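Xaa-Pro Dipeptidase (Alteromonas macleodii, PDB 2QS8) probably hydrolyses dipeptides with a C-terminal proline, as a metal-dependent carboxypeptidase of the amidohydrolase superfamily. Local coordinates at residues 134-139 and 380-385. Numbering follows the deposited sequence.
Sequences GPRIFA and LADLIA
Arg136 and Asp382 meet in a two-bonded salt bridge. The arginine side chain starts at CB, which points toward 380-385. CG sits beside the backbone N, anti to the carbonyl carbon (chi1 -68°), and the chain, extended from CG to NE, then carries NE to the aspartate. CD of Arg136 is the first atom to come close, with Asp382 OD2 3.7 Å from it. Arg136 NE then gives a nearly straight hydrogen bond to Asp382 OD2, at 2.9 Å. At the tip, Arg136 NH2 reaches Asp382 OD1 at 3.1 Å, also nearly straight. Arg136 thus meets the carboxylate with its NE and NH2 side, one nitrogen to each oxygen. Both oxygens lie close to the guanidinium plane and are met on their syn sides. The two flat groups are turned 21° apart, so the nitrogens stand somewhat out of the carboxylate plane. Leu380 CD1 lies over one face of the guanidinium, toward its rim, 4.0 Å from Arg136 NH2.

Arg136 opens strand 136-139, which pairs in parallel with strand 107-112 of the TIM barrel. Asp382 just precedes strand 383-386, which runs antiparallel between 60-67 and 400-405 in the smaller beta domain. The bridge therefore links barrel and beta domain. Between Leu380 and Asp382, an inverse gamma turn centred on Ala381 bends the backbone, with Asp382 N bonded to Leu380 O.

Asp406 also takes part: its OD1 forms a salt bridge with Arg136 NH2, and its backbone N bonds to Asp382 OD1. An alanine in place of Arg136 would probably leave both carboxylates without this positive mate and Leu380 CD1 without its flat partner.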
# COMPACT_ATOMS: atom_id res chain seq x y z
N GLY A 134 -21.69 -35.45 -9.23
CA GLY A 134 -20.27 -35.22 -8.99
C GLY A 134 -19.92 -35.48 -7.54
O GLY A 134 -20.78 -35.83 -6.74
N PRO A 135 -18.65 -35.31 -7.16
CA PRO A 135 -18.24 -35.54 -5.78
C PRO A 135 -18.53 -34.31 -4.92
O PRO A 135 -18.97 -33.28 -5.43
CB PRO A 135 -16.75 -35.79 -5.92
CG PRO A 135 -16.38 -34.77 -6.99
CD PRO A 135 -17.50 -34.91 -8.00
N ARG A 136 -18.31 -34.43 -3.62
CA ARG A 136 -18.49 -33.29 -2.73
C ARG A 136 -17.22 -32.48 -2.97
O ARG A 136 -16.12 -33.01 -2.82
CB ARG A 136 -18.54 -33.74 -1.26
CG ARG A 136 -19.77 -34.55 -0.89
CD ARG A 136 -19.65 -35.13 0.52
NE ARG A 136 -20.68 -36.14 0.76
CZ ARG A 136 -21.96 -35.87 1.00
NH1 ARG A 136 -22.39 -34.62 1.05
NH2 ARG A 136 -22.81 -36.87 1.18
N ILE A 137 -17.37 -31.23 -3.36
CA ILE A 137 -16.21 -30.40 -3.66
C ILE A 137 -15.94 -29.31 -2.64
O ILE A 137 -16.83 -28.58 -2.24
CB ILE A 137 -16.34 -29.73 -5.04
CG1 ILE A 137 -16.48 -30.79 -6.14
CG2 ILE A 137 -15.12 -28.84 -5.30
CD1 ILE A 137 -16.64 -30.20 -7.55
N PHE A 138 -14.68 -29.21 -2.23
CA PHE A 138 -14.23 -28.19 -1.31
C PHE A 138 -13.15 -27.46 -2.11
O PHE A 138 -12.08 -28.01 -2.41
CB PHE A 138 -13.70 -28.81 -0.03
CG PHE A 138 -14.78 -29.48 0.78
CD1 PHE A 138 -15.04 -30.83 0.63
CD2 PHE A 138 -15.55 -28.74 1.67
CE1 PHE A 138 -16.06 -31.44 1.36
CE2 PHE A 138 -16.58 -29.36 2.41
CZ PHE A 138 -16.82 -30.71 2.25
N ALA A 139 -13.46 -26.22 -2.47
CA ALA A 139 -12.58 -25.43 -3.31
C ALA A 139 -11.82 -24.29 -2.66
O ALA A 139 -12.25 -23.71 -1.67
CB ALA A 139 -13.38 -24.90 -4.48
N LEU A 380 -22.40 -39.90 7.27
CA LEU A 380 -23.07 -39.80 5.98
C LEU A 380 -22.79 -41.04 5.14
O LEU A 380 -21.69 -41.61 5.17
CB LEU A 380 -22.61 -38.54 5.24
CG LEU A 380 -23.01 -37.19 5.88
CD1 LEU A 380 -22.37 -36.03 5.11
CD2 LEU A 380 -24.53 -37.05 5.86
N ALA A 381 -23.80 -41.46 4.37
CA ALA A 381 -23.72 -42.64 3.53
C ALA A 381 -22.96 -42.46 2.21
O ALA A 381 -23.57 -42.34 1.14
CB ALA A 381 -25.12 -43.18 3.26
N ASP A 382 -21.64 -42.43 2.30
CA ASP A 382 -20.76 -42.32 1.15
C ASP A 382 -19.98 -43.63 1.12
O ASP A 382 -19.08 -43.84 1.93
CB ASP A 382 -19.80 -41.13 1.31
CG ASP A 382 -20.41 -39.81 0.87
OD1 ASP A 382 -21.65 -39.71 0.78
OD2 ASP A 382 -19.63 -38.86 0.62
N LEU A 383 -20.35 -44.52 0.19
CA LEU A 383 -19.69 -45.82 0.10
C LEU A 383 -19.37 -46.26 -1.32
O LEU A 383 -20.05 -45.89 -2.28
CB LEU A 383 -20.55 -46.91 0.75
CG LEU A 383 -21.17 -46.69 2.13
CD1 LEU A 383 -22.44 -45.85 1.99
CD2 LEU A 383 -21.50 -48.04 2.76
N ILE A 384 -18.32 -47.06 -1.44
CA ILE A 384 -17.93 -47.60 -2.73
C ILE A 384 -17.69 -49.09 -2.56
O ILE A 384 -17.57 -49.59 -1.44
CB ILE A 384 -16.63 -46.94 -3.26
CG1 ILE A 384 -15.46 -47.29 -2.34
CG2 ILE A 384 -16.80 -45.43 -3.35
CD1 ILE A 384 -14.09 -46.96 -2.92
N ALA A 385 -17.62 -49.81 -3.68
CA ALA A 385 -17.39 -51.24 -3.65
C ALA A 385 -16.54 -51.62 -4.84
O ALA A 385 -16.53 -50.92 -5.84
CB ALA A 385 -18.70 -51.98 -3.68